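Local coordinates for protein FkbI (Streptomyces hygroscopicus, PDB 1R2J) that probably acts as an FAD-dependent acyl-ACP dehydrogenase in making the methoxymalonyl extender unit for the polyketide FK520, at residues Q78-W83 and A107-S112; A164-P169 and G204-G209. One frame throughout, in Å; residues are numbered along the deposited sequence.

Contact 1 of 2, residues Q78-W83 and A107-S112. With FAD (flavin-adenine dinucleotide), chain B.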
ATOM      1  N   GLN A  78      -3.020   5.198   3.901  1.00 23.48           N
ATOM      2  CA  GLN A  78      -4.078   5.686   4.772  1.00 24.35           C
ATOM      3  C   GLN A  78      -4.440   4.604   5.775  1.00 24.70           C
ATOM      4  O   GLN A  78      -4.436   4.831   6.988  1.00 23.40           O
ATOM      5  CB  GLN A  78      -5.333   6.017   3.963  1.00 26.08           C
ATOM      6  CG  GLN A  78      -5.488   7.471   3.555  1.00 32.48           C
ATOM      7  CD  GLN A  78      -5.556   8.411   4.745  1.00 30.06           C
ATOM      8  OE1 GLN A  78      -4.532   8.805   5.287  1.00 35.74           O
ATOM      9  NE2 GLN A  78      -6.768   8.765   5.161  1.00 32.84           N
ATOM     10  N   GLY A  79      -4.762   3.427   5.246  1.00 24.13           N
ATOM     11  CA  GLY A  79      -5.156   2.306   6.076  1.00 23.52           C
ATOM     12  C   GLY A  79      -4.097   1.857   7.054  1.00 23.19           C
ATOM     13  O   GLY A  79      -4.408   1.472   8.186  1.00 22.69           O
ATOM     14  N   MET A  80      -2.843   1.899   6.615  1.00 23.84           N
ATOM     15  CA  MET A  80      -1.733   1.487   7.458  1.00 23.19           C
ATOM     16  C   MET A  80      -1.547   2.479   8.599  1.00 22.93           C
ATOM     17  O   MET A  80      -1.287   2.084   9.730  1.00 21.91           O
ATOM     18  CB  MET A  80      -0.446   1.381   6.635  1.00 23.73           C
ATOM     19  CG  MET A  80       0.747   0.845   7.431  1.00 26.62           C
ATOM     20  SD  MET A  80       2.020   0.034   6.418  1.00 32.63           S
ATOM     21  CE  MET A  80       2.816   1.432   5.688  1.00 28.49           C
ATOM     22  N   ALA A  81      -1.678   3.766   8.297  1.00 22.94           N
ATOM     23  CA  ALA A  81      -1.532   4.798   9.318  1.00 23.19           C
ATOM     24  C   ALA A  81      -2.628   4.651  10.365  1.00 24.00           C
ATOM     25  O   ALA A  81      -2.357   4.708  11.568  1.00 24.47           O
ATOM     26  CB  ALA A  81      -1.608   6.174   8.684  1.00 23.98           C
ATOM     27  N   ALA A  82      -3.862   4.458   9.899  1.00 23.86           N
ATOM     28  CA  ALA A  82      -5.014   4.311  10.780  1.00 24.25           C
ATOM     29  C   ALA A  82      -4.843   3.108  11.694  1.00 25.40           C
ATOM     30  O   ALA A  82      -5.094   3.187  12.899  1.00 23.32           O
ATOM     31  CB  ALA A  82      -6.293   4.164   9.951  1.00 23.36           C
ATOM     32  N   TRP A  83      -4.426   1.991  11.103  1.00 26.11           N
ATOM     33  CA  TRP A  83      -4.201   0.750  11.839  1.00 25.86           C
ATOM     34  C   TRP A  83      -3.105   0.936  12.883  1.00 26.18           C
ATOM     35  O   TRP A  83      -3.246   0.515  14.028  1.00 26.10           O
ATOM     36  CB  TRP A  83      -3.804  -0.368  10.869  1.00 24.59           C
ATOM     37  CG  TRP A  83      -3.311  -1.603  11.548  1.00 24.91           C
ATOM     38  CD1 TRP A  83      -2.031  -2.082  11.554  1.00 25.15           C
ATOM     39  CD2 TRP A  83      -4.084  -2.508  12.342  1.00 25.03           C
ATOM     40  NE1 TRP A  83      -1.963  -3.233  12.304  1.00 24.60           N
ATOM     41  CE2 TRP A  83      -3.208  -3.517  12.798  1.00 25.38           C
ATOM     42  CE3 TRP A  83      -5.433  -2.564  12.714  1.00 27.10           C
ATOM     43  CZ2 TRP A  83      -3.637  -4.573  13.608  1.00 27.65           C
ATOM     44  CZ3 TRP A  83      -5.860  -3.612  13.521  1.00 28.40           C
ATOM     45  CH2 TRP A  83      -4.963  -4.603  13.957  1.00 29.10           C
ATOM     46  N   ALA A 107      -2.781  10.827   5.476  1.00 28.94           N
ATOM     47  CA  ALA A 107      -1.604  10.470   6.257  1.00 28.09           C
ATOM     48  C   ALA A 107      -0.707   9.542   5.460  1.00 29.18           C
ATOM     49  O   ALA A 107      -1.135   8.943   4.473  1.00 29.63           O
ATOM     50  CB  ALA A 107      -2.012   9.800   7.544  1.00 27.38           C
ATOM     51  N   ALA A 108       0.545   9.439   5.886  1.00 27.32           N
ATOM     52  CA  ALA A 108       1.511   8.572   5.229  1.00 27.69           C
ATOM     53  C   ALA A 108       2.283   7.914   6.357  1.00 27.31           C
ATOM     54  O   ALA A 108       2.235   8.378   7.496  1.00 25.78           O
ATOM     55  CB  ALA A 108       2.452   9.394   4.340  1.00 27.19           C
ATOM     56  N   VAL A 109       2.984   6.831   6.050  1.00 26.18           N
ATOM     57  CA  VAL A 109       3.753   6.121   7.060  1.00 25.85           C
ATOM     58  C   VAL A 109       5.191   5.959   6.576  1.00 26.23           C
ATOM     59  O   VAL A 109       5.437   5.294   5.576  1.00 24.40           O
ATOM     60  CB  VAL A 109       3.152   4.725   7.316  1.00 26.99           C
ATOM     61  CG1 VAL A 109       3.802   4.093   8.536  1.00 26.71           C
ATOM     62  CG2 VAL A 109       1.645   4.835   7.488  1.00 26.08           C
ATOM     63  N   GLY A 110       6.135   6.566   7.286  1.00 25.88           N
ATOM     64  CA  GLY A 110       7.528   6.469   6.890  1.00 26.30           C
ATOM     65  C   GLY A 110       8.408   5.818   7.938  1.00 26.97           C
ATOM     66  O   GLY A 110       8.530   6.310   9.062  1.00 27.65           O
ATOM     67  N   PHE A 111       9.013   4.695   7.575  1.00 27.25           N
ATOM     68  CA  PHE A 111       9.909   3.983   8.476  1.00 26.18           C
ATOM     69  C   PHE A 111      11.224   3.694   7.762  1.00 26.52           C
ATOM     70  O   PHE A 111      12.288   3.633   8.379  1.00 25.40           O
ATOM     71  CB  PHE A 111       9.258   2.682   8.972  1.00 28.86           C
ATOM     72  CG  PHE A 111       8.532   1.904   7.900  1.00 29.58           C
ATOM     73  CD1 PHE A 111       9.215   1.025   7.069  1.00 31.76           C
ATOM     74  CD2 PHE A 111       7.160   2.063   7.721  1.00 31.46           C
ATOM     75  CE1 PHE A 111       8.538   0.310   6.066  1.00 33.01           C
ATOM     76  CE2 PHE A 111       6.473   1.359   6.726  1.00 32.83           C
ATOM     77  CZ  PHE A 111       7.163   0.480   5.896  1.00 32.75           C
ATOM     78  N   SER A 112      11.145   3.539   6.448  1.00 23.57           N
ATOM     79  CA  SER A 112      12.328   3.259   5.656  1.00 26.50           C
ATOM     80  C   SER A 112      13.308   4.436   5.579  1.00 24.82           C
ATOM     81  O   SER A 112      12.905   5.595   5.580  1.00 22.65           O
ATOM     82  CB  SER A 112      11.915   2.854   4.246  1.00 26.77           C
ATOM     83  OG  SER A 112      13.074   2.749   3.443  1.00 36.29           O
TER
HETATM   84  PA  FAD B 399      17.675  -3.377   0.031  1.00 31.55           P
HETATM   85  O1A FAD B 399      16.689  -3.464   1.102  1.00 29.27           O
HETATM   86  O2A FAD B 399      18.783  -2.407  -0.282  1.00 28.05           O
HETATM   87  O5B FAD B 399      17.314  -4.027  -1.305  1.00 31.78           O
HETATM   88  C5B FAD B 399      17.915  -5.259  -1.234  1.00 26.42           C
HETATM   89  C4B FAD B 399      17.738  -6.220  -2.359  1.00 24.70           C
HETATM   90  O4B FAD B 399      18.507  -7.237  -1.626  1.00 21.89           O
HETATM   91  C3B FAD B 399      16.317  -6.687  -2.353  1.00 24.40           C
HETATM   92  O3B FAD B 399      16.051  -7.312  -3.566  1.00 23.93           O
HETATM   93  C2B FAD B 399      16.228  -7.604  -1.228  1.00 22.23           C
HETATM   94  O2B FAD B 399      15.201  -8.629  -1.200  1.00 22.98           O
HETATM   95  C1B FAD B 399      17.649  -8.232  -1.127  1.00 22.80           C
HETATM   96  N9A FAD B 399      17.996  -8.512   0.227  1.00 23.00           N
HETATM   97  C8A FAD B 399      18.289  -7.653   1.320  1.00 22.53           C
HETATM   98  N7A FAD B 399      18.561  -8.255   2.441  1.00 21.89           N
HETATM   99  C5A FAD B 399      18.462  -9.599   2.140  1.00 22.99           C
HETATM  100  C6A FAD B 399      18.638 -10.763   2.894  1.00 23.23           C
HETATM  101  N6A FAD B 399      18.976 -10.743   4.191  1.00 22.24           N
HETATM  102  N1A FAD B 399      18.454 -11.980   2.265  1.00 22.18           N
HETATM  103  C2A FAD B 399      18.114 -12.040   0.956  1.00 22.09           C
HETATM  104  N3A FAD B 399      17.919 -10.938   0.117  1.00 20.71           N
HETATM  105  C4A FAD B 399      18.134  -9.745   0.864  1.00 22.79           C
HETATM  106  N1  FAD B 399       8.994   2.647   2.695  1.00 27.81           N
HETATM  107  C2  FAD B 399       8.291   3.199   3.768  1.00 29.57           C
HETATM  108  O2  FAD B 399       8.765   3.238   4.919  1.00 27.98           O
HETATM  109  N3  FAD B 399       7.027   3.728   3.549  1.00 28.64           N
HETATM  110  C4  FAD B 399       6.369   3.769   2.292  1.00 28.35           C
HETATM  111  O4  FAD B 399       5.212   4.280   2.204  1.00 26.77           O
HETATM  112  C4X FAD B 399       7.089   3.240   1.245  1.00 28.10           C
HETATM  113  N5  FAD B 399       6.438   3.296  -0.061  1.00 29.92           N
HETATM  114  C5X FAD B 399       7.149   2.794  -1.171  1.00 29.96           C
HETATM  115  C6  FAD B 399       6.607   2.829  -2.484  1.00 31.03           C
HETATM  116  C7  FAD B 399       7.296   2.375  -3.648  1.00 30.58           C
HETATM  117  C7M FAD B 399       6.633   2.458  -5.021  1.00 31.06           C
HETATM  118  C8  FAD B 399       8.614   1.863  -3.481  1.00 31.27           C
HETATM  119  C8M FAD B 399       9.479   1.376  -4.630  1.00 31.24           C
HETATM  120  C9  FAD B 399       9.175   1.788  -2.233  1.00 31.59           C
HETATM  121  C9A FAD B 399       8.470   2.220  -1.049  1.00 32.09           C
HETATM  122  N10 FAD B 399       9.044   2.169   0.327  1.00 31.44           N
HETATM  123  C10 FAD B 399       8.389   2.681   1.454  1.00 29.90           C
HETATM  124  C1' FAD B 399      10.277   1.512   0.249  1.00 34.82           C
HETATM  125  C2' FAD B 399      10.119  -0.100   0.457  1.00 37.60           C
HETATM  126  O2' FAD B 399      10.091  -0.144   1.912  1.00 33.75           O
HETATM  127  C3' FAD B 399      11.374  -0.625   0.036  1.00 39.99           C
HETATM  128  O3' FAD B 399      11.173  -1.364  -1.195  1.00 44.80           O
HETATM  129  C4' FAD B 399      12.374  -1.579   0.737  1.00 39.54           C
HETATM  130  O4' FAD B 399      12.745  -1.367   2.072  1.00 42.93           O
HETATM  131  C5' FAD B 399      13.459  -1.272  -0.182  1.00 39.46           C
HETATM  132  O5' FAD B 399      14.726  -1.244   0.402  1.00 34.76           O
HETATM  133  P   FAD B 399      15.915  -0.727  -0.575  1.00 34.54           P
HETATM  134  O1P FAD B 399      16.073  -0.486   0.778  1.00 35.96           O
HETATM  135  O2P FAD B 399      17.377  -0.216  -0.690  1.00 38.58           O
HETATM  136  O3P FAD B 399      16.861  -2.032  -0.363  1.00 32.22           O

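Contact 2 of 2, residues A164-P169 and G204-G209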
ATOM      1  N   ALA A 164       9.890   4.011  18.663  1.00 42.99           N
ATOM      2  CA  ALA A 164       8.738   4.838  18.987  1.00 41.69           C
ATOM      3  C   ALA A 164       8.093   5.299  17.684  1.00 40.89           C
ATOM      4  O   ALA A 164       8.728   5.288  16.632  1.00 40.77           O
ATOM      5  CB  ALA A 164       9.166   6.049  19.812  1.00 41.49           C
ATOM      6  N   VAL A 165       6.824   5.690  17.755  1.00 40.24           N
ATOM      7  CA  VAL A 165       6.101   6.153  16.577  1.00 39.67           C
ATOM      8  C   VAL A 165       5.472   7.508  16.870  1.00 38.78           C
ATOM      9  O   VAL A 165       4.759   7.659  17.861  1.00 38.69           O
ATOM     10  CB  VAL A 165       4.992   5.160  16.184  1.00 39.72           C
ATOM     11  CG1 VAL A 165       4.391   5.560  14.852  1.00 39.34           C
ATOM     12  CG2 VAL A 165       5.556   3.749  16.123  1.00 39.87           C
ATOM     13  N   VAL A 166       5.733   8.486  16.005  1.00 37.95           N
ATOM     14  CA  VAL A 166       5.205   9.837  16.191  1.00 37.04           C
ATOM     15  C   VAL A 166       4.393  10.355  15.005  1.00 35.77           C
ATOM     16  O   VAL A 166       4.812  10.240  13.850  1.00 34.80           O
ATOM     17  CB  VAL A 166       6.349  10.846  16.461  1.00 37.36           C
ATOM     18  CG1 VAL A 166       5.776  12.200  16.884  1.00 36.58           C
ATOM     19  CG2 VAL A 166       7.268  10.304  17.534  1.00 38.98           C
ATOM     20  N   VAL A 167       3.225  10.922  15.297  1.00 34.79           N
ATOM     21  CA  VAL A 167       2.368  11.491  14.260  1.00 33.96           C
ATOM     22  C   VAL A 167       2.773  12.957  14.153  1.00 33.61           C
ATOM     23  O   VAL A 167       2.491  13.754  15.050  1.00 33.63           O
ATOM     24  CB  VAL A 167       0.874  11.394  14.642  1.00 34.08           C
ATOM     25  CG1 VAL A 167       0.014  12.025  13.558  1.00 34.18           C
ATOM     26  CG2 VAL A 167       0.485   9.932  14.848  1.00 34.58           C
ATOM     27  N   VAL A 168       3.444  13.298  13.058  1.00 33.32           N
ATOM     28  CA  VAL A 168       3.933  14.651  12.826  1.00 33.47           C
ATOM     29  C   VAL A 168       3.158  15.425  11.761  1.00 34.95           C
ATOM     30  O   VAL A 168       2.975  14.942  10.643  1.00 34.55           O
ATOM     31  CB  VAL A 168       5.418  14.624  12.392  1.00 33.11           C
ATOM     32  CG1 VAL A 168       5.981  16.033  12.362  1.00 33.46           C
ATOM     33  CG2 VAL A 168       6.222  13.732  13.326  1.00 33.80           C
ATOM     34  N   PRO A 169       2.688  16.638  12.096  1.00 35.66           N
ATOM     35  CA  PRO A 169       1.945  17.444  11.122  1.00 36.25           C
ATOM     36  C   PRO A 169       2.895  17.817   9.984  1.00 37.04           C
ATOM     37  O   PRO A 169       4.013  18.278  10.224  1.00 36.18           O
ATOM     38  CB  PRO A 169       1.518  18.663  11.938  1.00 36.00           C
ATOM     39  CG  PRO A 169       1.385  18.106  13.330  1.00 36.17           C
ATOM     40  CD  PRO A 169       2.625  17.251  13.435  1.00 36.41           C
ATOM     41  N   GLY A 204       1.880  14.310  23.201  1.00 38.20           N
ATOM     42  CA  GLY A 204       0.731  13.489  22.861  1.00 36.75           C
ATOM     43  C   GLY A 204       0.788  12.932  21.451  1.00 36.35           C
ATOM     44  O   GLY A 204       0.012  12.041  21.094  1.00 36.12           O
ATOM     45  N   ALA A 205       1.706  13.459  20.647  1.00 35.54           N
ATOM     46  CA  ALA A 205       1.870  13.019  19.268  1.00 34.92           C
ATOM     47  C   ALA A 205       2.521  11.649  19.237  1.00 35.00           C
ATOM     48  O   ALA A 205       2.326  10.885  18.293  1.00 36.03           O
ATOM     49  CB  ALA A 205       2.719  14.013  18.498  1.00 34.08           C
ATOM     50  N   VAL A 206       3.296  11.342  20.273  1.00 34.45           N
ATOM     51  CA  VAL A 206       3.974  10.054  20.363  1.00 33.44           C
ATOM     52  C   VAL A 206       3.020   8.992  20.884  1.00 33.47           C
ATOM     53  O   VAL A 206       2.643   8.996  22.054  1.00 33.63           O
ATOM     54  CB  VAL A 206       5.189  10.136  21.295  1.00 33.10           C
ATOM     55  CG1 VAL A 206       5.943   8.822  21.283  1.00 33.72           C
ATOM     56  CG2 VAL A 206       6.094  11.272  20.854  1.00 34.13           C
ATOM     57  N   LEU A 207       2.638   8.074  20.005  1.00 33.67           N
ATOM     58  CA  LEU A 207       1.710   7.008  20.362  1.00 33.63           C
ATOM     59  C   LEU A 207       2.151   6.231  21.597  1.00 34.34           C
ATOM     60  O   LEU A 207       3.341   6.018  21.821  1.00 34.19           O
ATOM     61  CB  LEU A 207       1.540   6.055  19.176  1.00 32.00           C
ATOM     62  CG  LEU A 207       0.917   6.666  17.914  1.00 32.33           C
ATOM     63  CD1 LEU A 207       0.929   5.641  16.793  1.00 31.05           C
ATOM     64  CD2 LEU A 207      -0.503   7.133  18.201  1.00 31.56           C
ATOM     65  N   ALA A 208       1.179   5.817  22.403  1.00 36.37           N
ATOM     66  CA  ALA A 208       1.454   5.052  23.612  1.00 38.43           C
ATOM     67  C   ALA A 208       1.975   3.688  23.183  1.00 40.14           C
ATOM     68  O   ALA A 208       1.607   3.176  22.127  1.00 40.17           O
ATOM     69  CB  ALA A 208       0.181   4.895  24.436  1.00 38.87           C
ATOM     70  N   GLY A 209       2.827   3.088  24.001  1.00 41.03           N
ATOM     71  CA  GLY A 209       3.367   1.799  23.613  1.00 42.47           C
ATOM     72  C   GLY A 209       4.570   2.000  22.713  1.00 41.76           C
ATOM     73  O   GLY A 209       5.103   1.050  22.143  1.00 41.00           O
TER

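Contact 1 of 2, residues Q78-W83 and A107-S112
Gln78 and Ala81 on helix 78-83 have their CA atoms nearest those of Ala107 and Val109 on strand 107-110, and the two axes pass 6.9 Å apart at 77°. The start of the strand is held by a side chain of the helix. Gln78 OE1 accepts the N-H of Ala107 at 2.7 Å, a short but bent bond with the donor tilted from the amide plane. The CA-CB bond of Gln78 points away from the strand, and the bend at chi2 (-60°) turns CD back. Next to it, the CB atoms of Ala81 and Ala107 meet. Val109 CG2 then rests on the helix backbone, 3.6 Å from Ala81 N. Of residues 78-83, Met80 reaches furthest toward the flavin. Its chain is extended up to SD, and the bend at chi3 sets CE 3.7 Å from Val109 CB. The same methyl lies in the ring plane of Phe111, at its edge, 3.8 Å from CE2.

The end of the strand and the loop after it bind the FAD. Val109 O accepts the N3-H of the flavin, with N3 3.0 Å away. Flavin O2 accepts two backbone N-H groups, from Phe111 and from Ser112 (2.8 Å to Ser112 N). O2 also sits over the centre of the Phe111 ring, 3.0 Å above its plane. The two backbone N-H groups probably draw electron density toward O2 and may help the flavin carry negative charge when reduced.

The contact is buried and joins the helical N-terminal part to the beta middle part of the acyl-CoA dehydrogenase fold. Ser221 and Tyr224 of helix 219-248 touch Met80, and Leu222 touches Phe111. On the sheet side, strand 151-156 pairs with strand 107-110, and its Val153 and Phe155 pack on Ala81 and Val109, respectively.

Contact 2 of 2, residues A164-P169 and G204-G209
Val166 and Val206 face each other as a single antiparallel, non-hydrogen-bonded bridge pair, with their CA atoms 4.4 Å apart. The bridge ties strand 164-169, an outer strand of a three-stranded sheet in the beta middle part of the acyl-CoA dehydrogenase fold, to the loop that leads on to helix 219-248. Two backbone hydrogen bonds flank the pair. Val167 N gives a nearly straight bond (176°) to Ala205 O, 3.1 Å away, with the donor above the carbonyl plane. Leu207 N approaches Val165 O nearly in line with its C=O bond, at 3.0 Å. Val165 O also receives a CA-H...O contact from Val206 CA, so two groups of the loop meet this one carbonyl.

The side chains pack on both sides of the bridge. On one, Val166 CG2 touches Val206 CG2 at 3.7 Å, while Val166 CG1, anti to the backbone N (chi1 -171°), meets Ala205 CB at 3.9 Å. The other holds Val165 and Leu207. Here Leu207 CD1 lies 4.0 Å from Val165 CG1, and Leu207 CD2 is only in loose contact with Val167 CG2. Ala205 CB also comes against the carbonyl of the strand, 3.5 Å from Val167 O.

Further out, strand 151-156 hydrogen-bonds to Ala164, Val166 and Val168 and fixes the strand from its other edge. Val127 of strand 126-130 touches both Val166 and Val206, and Val201 of strand 199-202 also lies against Val166. On the Leu207 side, helix 91-100 brings Phe97 to Val167 and Gln93 to Leu207. Just after the loop segment, Ser210 OG is hydrogen-bonded both to Val165 N and to Leu207 O.

Overall arrangement
Both contacts reach the same small sheet. Strand 107-110 of contact 1 and strand 164-169 of contact 2 are its outer strands, with strand 151-156 between them. The centres of the contacts are about 12 Å apart, and their nearest atoms about 6 Å, so they do not touch directly. Val153 and Phe155, which border contact 1, also touch Val165 of contact 2. In contact 1, residues 109-112 border the flavin directly, while helix 78-83 packs against Val109 and Phe111. In contact 2, the Val165 side chain lies about 7 Å from that of Val109 and about 11 Å from the FAD (nearest atoms), one layer behind the binding site.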